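PDB 5AQ1: glucose-6-phosphate dehydrogenase from Trypanosoma cruzi, which catalyses the NADP-dependent oxidation of glucose 6-phosphate, the first step of the pentose phosphate pathway, probably supplying NADPH for redox balance. Local coordinates for residues Gly316-Ser321 / Leu485-Gly490; Phe247-Gly252 / Ala365-Glu370; Arg29-Thr34 / Gly141-Phe146; Arg176-Lys181 / His447-Gly452. All coordinates share one frame; numbering follows the deposited sequence.

Contact 1: Gly316-Ser321 / Leu485-Gly490; sequences GQYTAS and LPYAAG
Both tyrosines hold CG between the backbone N and the carbonyl carbon (chi1 75° in Tyr-318, 67° in Tyr-487), and the two rings lean the same way across the sheet. That of Tyr-487 reaches over the neighbouring strand, where CB of Tyr-318 sits above one of its faces, 3.8 Å from the ring centroid, in a CH-pi contact. The CE1 edge of the same ring meets the backbone, 3.4 Å from N of Gln-317. The ring of Tyr-318 leads away from Tyr-487, and its CD1 brushes CB of Ala-489 at 4.0 Å. On the other face of the sheet, Thr-319 and Pro-486 run side by side, CG2 against CB at 3.8 Å.

Backbone hydrogen bonds of a parallel pair hold the two strands: Gln-317 N to Leu-485 O (2.9 Å), Thr-319 N to Tyr-487 O (2.7 Å) and Ala-489 N to Thr-319 O (2.9 Å). Thr-319 OG1 adds a weak bond to Tyr-487 O, which receives two donors from one residue.

The phenol oxygens are tied elsewhere, Tyr-318 OH to Thr-253 N and Tyr-487 OH to Thr-343 OG1 and Lys-367 O. Within this chain, strand 484-488 is the outermost on its side of the mixed sheet; strand 313-319 separates it from strand 344-349 and runs antiparallel to the latter.

Contact 2: Phe247-Gly252 / Ala365-Glu370; sequences FKEKIG and AGKALE. With BG6 (6-O-phosphono-beta-D-glucopyranose), chain F.
Phe-247 lays CB and the CD1 side of its ring against the methyl of Ala-365, CD1 to CB at 3.8 Å, where two parallel strands end in the mixed sheet of the C-terminal domain. Gly-366 N lies in plane at the ring edge and bonds to Phe-247 O; Glu-249 N to Gly-366 O continues the ladder. Beyond, the segments stay joined through Leu-369 N to Glu-249 O (2.8 Å, 169°) and Ala-368 N to Ile-251 O, while a water bridges Lys-250 O and Leu-369 O.

On one flank, Lys-248 crosses Leu-369 at about a right angle, CG on CD1, before its NZ forms a salt bridge with Glu-370 OE1 in which the hydrogen bond is weak; Glu-371 is a second partner.

On the other, Glu-249 and Lys-367 lie alongside and reach into the glucose 6-phosphate pocket. Lys-367 is extended until chi4 (-86°) turns NZ onto the syn lone pair of Glu-249 OE1 at 2.7 Å. O3 and O4 of the sugar (2.9 Å each) and a water held by Gly-252 O also lie in bonding reach, so NZ shares three protons among four acceptors. O4 donates to Glu-249 OE2 at 2.6 Å.

Contact 3: Arg29-Thr34 / Gly141-Phe146; sequences RSRALT and GGNRLF
Arg-31 and Asn-143 meet across this contact where two parallel strands begin, and backbone hydrogen bonds zip the strands together from there. Asn-143 N donates to Ala-32 O (2.8 Å), Thr-34 N to Asn-143 O (3.0 Å) and Leu-145 N to Thr-34 O (2.9 Å). The alternation between strands is that of a parallel ladder, with Leu-33 facing the same way as Asn-143, and Thr-34 as Arg-144.

Three waters extend the polar links. One molecule accepts from Ala-32 N and donates to Gly-141 O, bridging the segments ahead of the first direct bond. Another donates to Thr-34 OG1 (2.7 Å) and to Asn-143 O, giving that carbonyl a second partner. A third accepts from Asn-143 ND2 beside the carbonyl of Arg-31.

Van der Waals contacts are few. Chi1 of 169° turns the Arg-31 side chain away from its own N and across the amide of Asn-143, at about a right angle; CG and CD each lie 3.7 Å from ND2, and CG touches CA of Gly-142. The guanidinium and amide planes are 68° apart, and OD1 of Asn-143 bonds instead to Trp-174 N on the way to the next strand. CB of Ala-32 rests on Gly-141 O.

Helix 118-134 covers the face bearing Thr-34 and Arg-144. Strands 33-38 and 143-148 are the first and fourth in chain order of a parallel six-stranded sheet ordered 3-2-1-4-5-6, and their adjacency at its middle is the hallmark of the Rossmann dinucleotide-binding fold.

Contact 4: Arg176-Lys181 / His447-Gly452; sequences RLIVEK and HEALLG. With NDP (NADPH dihydro-nicotinamide-adenine-dinucleotide phosphate), chain G; BG6 (6-O-phosphono-beta-D-glucopyranose), chain F.
Arg-176, on a strand of the Rossmann sheet, reaches the last turn of helix 441-451, which closes in a Schellman motif with Gly-452 at positive phi. The arginine CB points toward the helix and packs on Leu-145 of the adjoining strand, and the side chain stays extended through CG to NE. CD passes 3.2 Å from Ala-449 O. Beyond it, CZ lies 3.5 Å from Gly-452 CA, which sits over one face of the guanidinium, toward its rim. NH1 carries the polar grip: it donates to Ala-449 O at 2.8 Å, in that carbonyl's plane but 32° out of the guanidinium plane, with a bent N-H...O angle of 132°. A weak bond to Leu-450 O adds to it. NH2 lies 3.6 Å from Gly-452 CA. A cation at the carbonyl end of a helix probably gains from the helix dipole, and Trp-174 makes a cation-pi contact with the same group.

Two residues on, Ile-178 CD1 meets the methyl of Ala-449 at 3.9 Å, and Phe-207 of strand 206-208 touches both Ile-178 and Ala-449. The contact joins the coenzyme domain to a helix of the C-terminal domain. Where the strand runs out, its backbone and side chains enter the active site: Lys-181 O accepts from O2D of the NADPH ribose (2.7 Å), and Lys-181 NZ donates to O2 of glucose 6-phosphate at 3.1 Å.

Contacts 1 and 2 belong to the mixed sheet of the C-terminal domain, contact 3 and the strand of contact 4 to the Rossmann sheet, on the opposite side of the chain's centre. Contact 3 is the most buried; the other three are partly so. Contacts 1 and 2 touch, the Tyr-318 ring packing on Ala-368 CB. Contacts 3 and 4 hold neighbouring strands of one sheet, joined by the backbones of Phe-146 and Arg-176. Backbone ladders hold contacts 1 to 3, whereas contact 4 rests on side chains, mainly one arginine on helix-end carbonyls, between domains. Ionic chemistry gathers at contact 2, which meets contact 4 at the hydroxyls of the bound glucose 6-phosphate.

Contact 1: Gly316-Ser321 / Leu485-Gly490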
# COMPACT_ATOMS: atom_id res chain seq x y z
N GLY B 316 33.27 3.55 -21.22
CA GLY B 316 34.66 3.82 -20.89
C GLY B 316 35.61 2.75 -21.40
O GLY B 316 35.23 1.59 -21.58
N GLN B 317 36.85 3.16 -21.62
CA GLN B 317 37.93 2.28 -22.06
C GLN B 317 39.19 2.66 -21.29
O GLN B 317 39.63 3.81 -21.37
CB GLN B 317 38.16 2.45 -23.57
CG GLN B 317 39.16 1.49 -24.19
CD GLN B 317 39.49 1.87 -25.62
OE1 GLN B 317 40.22 2.83 -25.85
NE2 GLN B 317 38.96 1.12 -26.58
N TYR B 318 39.75 1.72 -20.53
CA TYR B 318 40.82 2.07 -19.59
C TYR B 318 42.15 2.39 -20.27
O TYR B 318 42.52 1.79 -21.28
CB TYR B 318 41.01 1.00 -18.49
CG TYR B 318 41.68 -0.29 -18.89
CD1 TYR B 318 43.07 -0.43 -18.85
CD2 TYR B 318 40.93 -1.40 -19.27
CE1 TYR B 318 43.69 -1.62 -19.20
CE2 TYR B 318 41.54 -2.60 -19.62
CZ TYR B 318 42.92 -2.70 -19.59
OH TYR B 318 43.52 -3.88 -19.94
N THR B 319 42.85 3.38 -19.71
CA THR B 319 44.18 3.77 -20.13
C THR B 319 45.17 3.34 -19.05
O THR B 319 44.77 2.81 -18.01
CB THR B 319 44.28 5.29 -20.34
OG1 THR B 319 43.93 5.97 -19.12
CG2 THR B 319 43.34 5.74 -21.45
N ALA B 320 46.46 3.58 -19.31
CA ALA B 320 47.52 3.21 -18.37
C ALA B 320 47.30 3.80 -16.97
O ALA B 320 46.82 4.93 -16.83
CB ALA B 320 48.88 3.66 -18.91
N SER B 321 47.65 3.02 -15.95
CA SER B 321 47.50 3.44 -14.56
C SER B 321 48.49 4.55 -14.21
O SER B 321 49.53 4.69 -14.85
CB SER B 321 47.72 2.25 -13.61
OG SER B 321 49.06 1.78 -13.68
N LEU B 485 34.86 7.05 -23.25
CA LEU B 485 35.70 7.94 -22.47
C LEU B 485 36.87 7.20 -21.84
O LEU B 485 36.73 6.06 -21.43
CB LEU B 485 34.87 8.60 -21.37
CG LEU B 485 33.74 9.49 -21.89
CD1 LEU B 485 32.71 9.65 -20.80
CD2 LEU B 485 34.28 10.85 -22.33
N PRO B 486 38.03 7.86 -21.77
CA PRO B 486 39.18 7.25 -21.12
C PRO B 486 39.10 7.34 -19.60
O PRO B 486 38.47 8.24 -19.06
CB PRO B 486 40.35 8.07 -21.64
CG PRO B 486 39.78 9.42 -21.86
CD PRO B 486 38.36 9.20 -22.31
N TYR B 487 39.71 6.37 -18.93
CA TYR B 487 39.91 6.40 -17.48
C TYR B 487 41.15 5.59 -17.12
O TYR B 487 41.41 4.55 -17.72
CB TYR B 487 38.67 5.87 -16.74
CG TYR B 487 38.38 4.40 -16.94
CD1 TYR B 487 37.73 3.95 -18.09
CD2 TYR B 487 38.73 3.46 -15.97
CE1 TYR B 487 37.45 2.60 -18.27
CE2 TYR B 487 38.44 2.11 -16.14
CZ TYR B 487 37.81 1.69 -17.29
OH TYR B 487 37.53 0.35 -17.48
N ALA B 488 41.92 6.07 -16.16
CA ALA B 488 43.15 5.39 -15.77
C ALA B 488 42.81 4.10 -15.05
O ALA B 488 41.90 4.08 -14.21
CB ALA B 488 44.00 6.28 -14.88
N ALA B 489 43.52 3.03 -15.38
CA ALA B 489 43.36 1.77 -14.67
C ALA B 489 43.61 2.00 -13.18
O ALA B 489 44.51 2.75 -12.81
CB ALA B 489 44.32 0.72 -15.21
N GLY B 490 42.78 1.39 -12.34
CA GLY B 490 42.88 1.57 -10.90
C GLY B 490 42.04 2.72 -10.37
O GLY B 490 41.77 2.79 -9.17

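Contact 2: Phe247-Gly252 / Ala365-Glu370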
# COMPACT_ATOMS: atom_id res chain seq x y z
N PHE B 247 29.22 -4.11 -10.95
CA PHE B 247 30.29 -5.08 -11.18
C PHE B 247 31.60 -4.31 -11.34
O PHE B 247 31.70 -3.41 -12.17
CB PHE B 247 29.99 -5.90 -12.44
CG PHE B 247 31.14 -6.71 -12.95
CD1 PHE B 247 32.06 -6.16 -13.84
CD2 PHE B 247 31.31 -8.04 -12.57
CE1 PHE B 247 33.12 -6.91 -14.33
CE2 PHE B 247 32.37 -8.79 -13.05
CZ PHE B 247 33.28 -8.23 -13.93
N LYS B 248 32.58 -4.64 -10.51
CA LYS B 248 33.92 -4.05 -10.62
C LYS B 248 34.99 -5.13 -10.54
O LYS B 248 34.82 -6.12 -9.82
CB LYS B 248 34.17 -3.06 -9.49
CG LYS B 248 33.16 -1.93 -9.37
CD LYS B 248 33.66 -0.94 -8.34
CE LYS B 248 32.61 0.07 -7.94
NZ LYS B 248 33.11 0.86 -6.78
N GLU B 249 36.07 -4.93 -11.27
CA GLU B 249 37.24 -5.80 -11.20
C GLU B 249 38.49 -4.94 -11.23
O GLU B 249 38.51 -3.88 -11.87
CB GLU B 249 37.27 -6.79 -12.36
CG GLU B 249 36.46 -8.05 -12.13
CD GLU B 249 36.48 -9.00 -13.32
OE1 GLU B 249 36.96 -8.60 -14.40
OE2 GLU B 249 36.02 -10.15 -13.18
N LYS B 250 39.53 -5.39 -10.54
CA LYS B 250 40.84 -4.73 -10.60
C LYS B 250 41.59 -5.19 -11.85
O LYS B 250 42.31 -4.41 -12.46
CB LYS B 250 41.66 -5.05 -9.36
CG LYS B 250 41.00 -4.63 -8.06
CD LYS B 250 41.97 -4.67 -6.89
CE LYS B 250 42.84 -3.43 -6.83
NZ LYS B 250 44.04 -3.62 -5.97
N ILE B 251 41.41 -6.46 -12.22
CA ILE B 251 42.08 -7.01 -13.39
C ILE B 251 41.68 -6.29 -14.68
O ILE B 251 40.58 -5.74 -14.78
CB ILE B 251 41.83 -8.53 -13.56
CG1 ILE B 251 40.33 -8.84 -13.66
CG2 ILE B 251 42.47 -9.30 -12.42
CD1 ILE B 251 40.03 -10.20 -14.27
N GLY B 252 42.59 -6.29 -15.64
CA GLY B 252 42.34 -5.72 -16.96
C GLY B 252 42.03 -6.82 -17.94
O GLY B 252 41.60 -7.90 -17.55
N ALA B 365 29.27 -1.83 -14.86
CA ALA B 365 30.23 -2.90 -14.96
C ALA B 365 31.52 -2.36 -15.56
O ALA B 365 31.49 -1.68 -16.59
CB ALA B 365 29.68 -4.03 -15.82
N GLY B 366 32.64 -2.63 -14.91
CA GLY B 366 33.93 -2.18 -15.41
C GLY B 366 35.09 -3.05 -14.96
O GLY B 366 35.05 -3.64 -13.88
N LYS B 367 36.10 -3.13 -15.82
CA LYS B 367 37.37 -3.76 -15.49
C LYS B 367 38.41 -2.65 -15.29
O LYS B 367 38.16 -1.49 -15.65
CB LYS B 367 37.80 -4.72 -16.60
CG LYS B 367 36.96 -5.99 -16.67
CD LYS B 367 37.39 -6.90 -17.81
CE LYS B 367 36.53 -8.16 -17.90
NZ LYS B 367 37.01 -9.26 -17.02
N ALA B 368 39.54 -3.00 -14.69
CA ALA B 368 40.60 -2.03 -14.36
C ALA B 368 40.09 -0.89 -13.47
O ALA B 368 40.38 0.28 -13.73
CB ALA B 368 41.23 -1.49 -15.64
N LEU B 369 39.35 -1.25 -12.42
CA LEU B 369 38.82 -0.27 -11.47
C LEU B 369 39.53 -0.38 -10.11
O LEU B 369 40.45 -1.18 -9.95
CB LEU B 369 37.31 -0.46 -11.32
CG LEU B 369 36.47 -0.15 -12.56
CD1 LEU B 369 35.02 -0.52 -12.31
CD2 LEU B 369 36.58 1.31 -12.96
N GLU B 370 39.11 0.43 -9.14
CA GLU B 370 39.77 0.47 -7.81
C GLU B 370 39.57 -0.78 -6.94
O GLU B 370 40.36 -1.00 -6.02
CB GLU B 370 39.41 1.72 -6.99
CG GLU B 370 38.17 2.52 -7.37
CD GLU B 370 36.88 1.74 -7.31
OE1 GLU B 370 36.30 1.59 -6.22
OE2 GLU B 370 36.41 1.30 -8.38
C1 BG6 F . 33.21 -14.22 -16.93
C2 BG6 F . 33.59 -13.05 -17.84
O1 BG6 F . 31.96 -14.78 -17.33
O5 BG6 F . 33.11 -13.76 -15.58
C3 BG6 F . 34.89 -12.43 -17.36
O2 BG6 F . 33.73 -13.50 -19.19
C4 BG6 F . 34.72 -12.01 -15.91
O3 BG6 F . 35.27 -11.30 -18.15
C5 BG6 F . 34.34 -13.22 -15.07
O4 BG6 F . 35.93 -11.43 -15.44
C6 BG6 F . 34.18 -12.85 -13.60
O6 BG6 F . 33.64 -13.95 -12.86
P BG6 F . 33.70 -13.94 -11.25
O1P BG6 F . 33.04 -12.64 -10.85
O2P BG6 F . 32.91 -15.15 -10.84
O3P BG6 F . 35.18 -14.02 -10.95
O HOH W 1 42.65 -1.73 -11.63
O HOH W 2 39.89 -9.90 -17.93

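Contact 3: Arg29-Thr34 / Gly141-Phe146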
# COMPACT_ATOMS: atom_id res chain seq x y z
N ARG B 29 22.09 -42.73 -8.04
CA ARG B 29 23.00 -43.77 -7.58
C ARG B 29 22.70 -45.15 -8.19
O ARG B 29 23.61 -45.95 -8.37
CB ARG B 29 22.95 -43.86 -6.04
CG ARG B 29 23.86 -44.93 -5.44
CD ARG B 29 23.87 -44.89 -3.91
NE ARG B 29 24.50 -43.68 -3.38
CZ ARG B 29 23.87 -42.62 -2.87
NH1 ARG B 29 22.54 -42.57 -2.80
NH2 ARG B 29 24.57 -41.58 -2.43
N SER B 30 21.43 -45.42 -8.51
CA SER B 30 20.99 -46.74 -9.00
C SER B 30 21.30 -47.01 -10.48
O SER B 30 21.06 -48.11 -10.97
CB SER B 30 19.49 -46.92 -8.75
OG SER B 30 18.74 -45.91 -9.41
N ARG B 31 21.82 -46.00 -11.18
CA ARG B 31 22.18 -46.11 -12.59
C ARG B 31 23.54 -45.45 -12.82
O ARG B 31 23.91 -44.50 -12.13
CB ARG B 31 21.10 -45.45 -13.44
CG ARG B 31 21.46 -45.24 -14.90
CD ARG B 31 20.22 -44.97 -15.72
NE ARG B 31 19.48 -46.19 -16.03
CZ ARG B 31 18.27 -46.23 -16.58
NH1 ARG B 31 17.62 -45.11 -16.88
NH2 ARG B 31 17.69 -47.41 -16.83
N ALA B 32 24.29 -45.97 -13.79
CA ALA B 32 25.63 -45.45 -14.10
C ALA B 32 25.58 -43.96 -14.43
O ALA B 32 24.61 -43.48 -15.00
CB ALA B 32 26.24 -46.22 -15.26
N LEU B 33 26.64 -43.25 -14.05
CA LEU B 33 26.77 -41.82 -14.33
C LEU B 33 28.11 -41.54 -14.99
O LEU B 33 29.16 -41.85 -14.42
CB LEU B 33 26.65 -41.00 -13.05
CG LEU B 33 26.81 -39.48 -13.18
CD1 LEU B 33 25.83 -38.90 -14.20
CD2 LEU B 33 26.63 -38.80 -11.84
N THR B 34 28.08 -40.96 -16.18
CA THR B 34 29.28 -40.57 -16.90
C THR B 34 29.24 -39.07 -17.18
O THR B 34 28.31 -38.58 -17.82
CB THR B 34 29.44 -41.35 -18.22
OG1 THR B 34 29.30 -42.76 -17.97
CG2 THR B 34 30.80 -41.09 -18.85
N GLY B 141 22.26 -49.50 -18.55
CA GLY B 141 22.44 -48.25 -19.28
C GLY B 141 23.30 -47.27 -18.50
O GLY B 141 24.29 -47.66 -17.87
N GLY B 142 22.92 -46.00 -18.54
CA GLY B 142 23.66 -44.95 -17.82
C GLY B 142 23.26 -43.55 -18.24
O GLY B 142 22.89 -43.32 -19.39
N ASN B 143 23.32 -42.61 -17.29
CA ASN B 143 23.04 -41.21 -17.57
C ASN B 143 24.32 -40.50 -18.01
O ASN B 143 25.38 -40.73 -17.45
CB ASN B 143 22.48 -40.53 -16.32
CG ASN B 143 21.17 -41.14 -15.87
OD1 ASN B 143 20.22 -41.27 -16.65
ND2 ASN B 143 21.10 -41.52 -14.60
N ARG B 144 24.20 -39.62 -18.99
CA ARG B 144 25.37 -38.97 -19.59
C ARG B 144 25.26 -37.45 -19.52
O ARG B 144 24.32 -36.87 -20.05
CB ARG B 144 25.50 -39.40 -21.05
CG ARG B 144 25.55 -40.90 -21.25
CD ARG B 144 25.78 -41.27 -22.71
NE ARG B 144 25.85 -42.71 -22.90
CZ ARG B 144 26.11 -43.32 -24.06
NH1 ARG B 144 26.33 -42.61 -25.16
NH2 ARG B 144 26.16 -44.64 -24.11
N LEU B 145 26.22 -36.82 -18.85
CA LEU B 145 26.31 -35.36 -18.80
C LEU B 145 27.51 -34.90 -19.63
O LEU B 145 28.65 -35.22 -19.30
CB LEU B 145 26.47 -34.88 -17.35
CG LEU B 145 26.53 -33.37 -17.12
CD1 LEU B 145 25.17 -32.73 -17.37
CD2 LEU B 145 26.99 -33.06 -15.71
N PHE B 146 27.24 -34.16 -20.69
CA PHE B 146 28.29 -33.62 -21.55
C PHE B 146 28.54 -32.16 -21.18
O PHE B 146 27.65 -31.33 -21.33
CB PHE B 146 27.90 -33.73 -23.02
CG PHE B 146 27.76 -35.15 -23.50
CD1 PHE B 146 28.89 -35.91 -23.77
CD2 PHE B 146 26.51 -35.72 -23.70
CE1 PHE B 146 28.77 -37.22 -24.21
CE2 PHE B 146 26.39 -37.02 -24.15
CZ PHE B 146 27.52 -37.78 -24.40
O HOH W 3 23.38 -41.74 -12.86
O HOH W 4 23.31 -48.27 -15.17
O HOH W 5 26.63 -43.18 -18.17

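Contact 4: Arg176-Lys181 / His447-Gly452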
# COMPACT_ATOMS: atom_id res chain seq x y z
N ARG B 176 22.25 -34.80 -20.86
CA ARG B 176 22.19 -33.37 -20.57
C ARG B 176 23.45 -32.67 -21.06
O ARG B 176 24.56 -33.21 -20.94
CB ARG B 176 21.97 -33.13 -19.08
CG ARG B 176 20.57 -33.49 -18.62
CD ARG B 176 20.42 -33.53 -17.11
NE ARG B 176 19.18 -34.20 -16.74
CZ ARG B 176 18.90 -34.69 -15.53
NH1 ARG B 176 19.77 -34.59 -14.53
NH2 ARG B 176 17.73 -35.29 -15.32
N LEU B 177 23.27 -31.49 -21.63
CA LEU B 177 24.34 -30.69 -22.21
C LEU B 177 24.54 -29.43 -21.38
O LEU B 177 23.64 -28.60 -21.29
CB LEU B 177 23.99 -30.28 -23.64
CG LEU B 177 24.34 -31.22 -24.80
CD1 LEU B 177 25.81 -31.08 -25.17
CD2 LEU B 177 23.99 -32.66 -24.47
N ILE B 178 25.72 -29.28 -20.79
CA ILE B 178 26.10 -28.02 -20.18
C ILE B 178 26.91 -27.22 -21.20
O ILE B 178 27.94 -27.69 -21.69
CB ILE B 178 26.88 -28.22 -18.86
CG1 ILE B 178 25.96 -28.83 -17.80
CG2 ILE B 178 27.43 -26.90 -18.36
CD1 ILE B 178 26.68 -29.36 -16.58
N VAL B 179 26.44 -26.01 -21.51
CA VAL B 179 27.05 -25.18 -22.55
C VAL B 179 27.39 -23.80 -21.99
O VAL B 179 26.69 -23.28 -21.12
CB VAL B 179 26.13 -25.07 -23.78
CG1 VAL B 179 25.83 -26.44 -24.35
CG2 VAL B 179 24.82 -24.37 -23.45
N GLU B 180 28.47 -23.20 -22.51
CA GLU B 180 29.00 -21.95 -21.98
C GLU B 180 28.83 -20.79 -22.96
O GLU B 180 28.70 -21.00 -24.17
CB GLU B 180 30.49 -22.12 -21.65
CG GLU B 180 30.78 -22.99 -20.44
CD GLU B 180 30.67 -22.26 -19.11
OE1 GLU B 180 30.74 -21.01 -19.08
OE2 GLU B 180 30.53 -22.95 -18.08
N LYS B 181 28.85 -19.57 -22.43
CA LYS B 181 28.79 -18.36 -23.24
C LYS B 181 30.14 -18.16 -23.94
O LYS B 181 31.12 -18.77 -23.52
CB LYS B 181 28.41 -17.15 -22.37
CG LYS B 181 29.52 -16.59 -21.49
CD LYS B 181 28.98 -15.48 -20.60
CE LYS B 181 30.05 -14.90 -19.69
NZ LYS B 181 30.93 -13.91 -20.36
N HIS B 447 25.79 -29.65 -9.79
CA HIS B 447 24.92 -30.45 -8.92
C HIS B 447 23.46 -30.36 -9.34
O HIS B 447 22.76 -31.37 -9.38
CB HIS B 447 25.08 -30.00 -7.46
CG HIS B 447 24.16 -30.69 -6.50
ND1 HIS B 447 24.10 -32.07 -6.38
CD2 HIS B 447 23.26 -30.20 -5.61
CE1 HIS B 447 23.20 -32.39 -5.47
NE2 HIS B 447 22.68 -31.28 -4.98
N GLU B 448 23.00 -29.16 -9.67
CA GLU B 448 21.62 -28.95 -10.08
C GLU B 448 21.33 -29.53 -11.48
O GLU B 448 20.22 -30.00 -11.74
CB GLU B 448 21.27 -27.46 -10.02
CG GLU B 448 21.14 -26.94 -8.59
CD GLU B 448 21.23 -25.43 -8.49
OE1 GLU B 448 20.89 -24.74 -9.47
OE2 GLU B 448 21.64 -24.93 -7.42
N ALA B 449 22.33 -29.50 -12.36
CA ALA B 449 22.23 -30.15 -13.67
C ALA B 449 22.08 -31.67 -13.52
O ALA B 449 21.32 -32.30 -14.26
CB ALA B 449 23.43 -29.82 -14.53
N LEU B 450 22.81 -32.25 -12.57
CA LEU B 450 22.71 -33.68 -12.29
C LEU B 450 21.36 -34.05 -11.69
O LEU B 450 20.84 -35.14 -11.94
CB LEU B 450 23.83 -34.14 -11.36
CG LEU B 450 25.24 -34.12 -11.96
CD1 LEU B 450 26.29 -34.26 -10.87
CD2 LEU B 450 25.40 -35.21 -13.01
N LEU B 451 20.80 -33.16 -10.88
CA LEU B 451 19.47 -33.37 -10.32
C LEU B 451 18.36 -33.12 -11.34
O LEU B 451 17.23 -33.55 -11.14
CB LEU B 451 19.25 -32.49 -9.08
CG LEU B 451 20.09 -32.83 -7.85
CD1 LEU B 451 19.82 -31.81 -6.74
CD2 LEU B 451 19.83 -34.25 -7.35
N GLY B 452 18.68 -32.43 -12.43
CA GLY B 452 17.71 -32.17 -13.49
C GLY B 452 16.87 -30.92 -13.26
O GLY B 452 15.85 -30.73 -13.91
PA NDP G . 40.22 -22.29 -24.14
O1A NDP G . 40.69 -21.21 -25.09
O2A NDP G . 41.07 -22.66 -22.94
O5B NDP G . 39.90 -23.58 -25.03
C5B NDP G . 39.41 -24.77 -24.40
C4B NDP G . 39.98 -26.01 -25.08
O4B NDP G . 39.37 -26.12 -26.38
C3B NDP G . 41.49 -25.98 -25.31
O3B NDP G . 42.23 -26.65 -24.28
C2B NDP G . 41.66 -26.67 -26.64
O2B NDP G . 41.85 -28.07 -26.43
C1B NDP G . 40.35 -26.45 -27.37
N9A NDP G . 40.51 -25.36 -28.37
C8A NDP G . 41.02 -24.13 -28.17
N7A NDP G . 41.02 -23.41 -29.33
C5A NDP G . 40.50 -24.20 -30.29
C6A NDP G . 40.20 -24.08 -31.73
N6A NDP G . 40.48 -22.93 -32.39
N1A NDP G . 39.65 -25.15 -32.36
C2A NDP G . 39.37 -26.30 -31.72
N3A NDP G . 39.62 -26.47 -30.40
C4A NDP G . 40.16 -25.48 -29.65
O3 NDP G . 38.72 -21.94 -23.65
PN NDP G . 38.32 -21.71 -22.11
O1N NDP G . 38.56 -22.96 -21.30
O2N NDP G . 38.93 -20.40 -21.66
O5D NDP G . 36.73 -21.51 -22.23
C5D NDP G . 35.86 -22.57 -22.64
C4D NDP G . 34.46 -22.02 -22.85
O4D NDP G . 33.96 -21.46 -21.63
C3D NDP G . 34.45 -20.91 -23.88
O3D NDP G . 33.29 -21.02 -24.72
C2D NDP G . 34.40 -19.63 -23.06
O2D NDP G . 33.76 -18.56 -23.78
C1D NDP G . 33.65 -20.07 -21.81
N1N NDP G . 34.00 -19.25 -20.64
C2N NDP G . 35.14 -19.47 -19.97
C3N NDP G . 35.51 -18.69 -18.87
C7N NDP G . 36.78 -18.97 -18.13
O7N NDP G . 36.81 -18.79 -16.92
N7N NDP G . 37.87 -19.39 -18.78
C4N NDP G . 34.62 -17.57 -18.39
C5N NDP G . 33.42 -17.43 -19.21
C6N NDP G . 33.16 -18.27 -20.29
P2B NDP G . 42.56 -29.04 -27.50
O1X NDP G . 43.41 -28.14 -28.38
O2X NDP G . 43.35 -29.96 -26.61
O3X NDP G . 41.41 -29.69 -28.24
C1 BG6 F . 33.21 -14.22 -16.93
C2 BG6 F . 33.59 -13.05 -17.84
O1 BG6 F . 31.96 -14.78 -17.33
O5 BG6 F . 33.11 -13.76 -15.58
C3 BG6 F . 34.89 -12.43 -17.36
O2 BG6 F . 33.73 -13.50 -19.19
C4 BG6 F . 34.72 -12.01 -15.91
O3 BG6 F . 35.27 -11.30 -18.15
C5 BG6 F . 34.34 -13.22 -15.07
O4 BG6 F . 35.93 -11.43 -15.44
C6 BG6 F . 34.18 -12.85 -13.60
O6 BG6 F . 33.64 -13.95 -12.86
P BG6 F . 33.70 -13.94 -11.25
O1P BG6 F . 33.04 -12.64 -10.85
O2P BG6 F . 32.91 -15.15 -10.84
O3P BG6 F . 35.18 -14.02 -10.95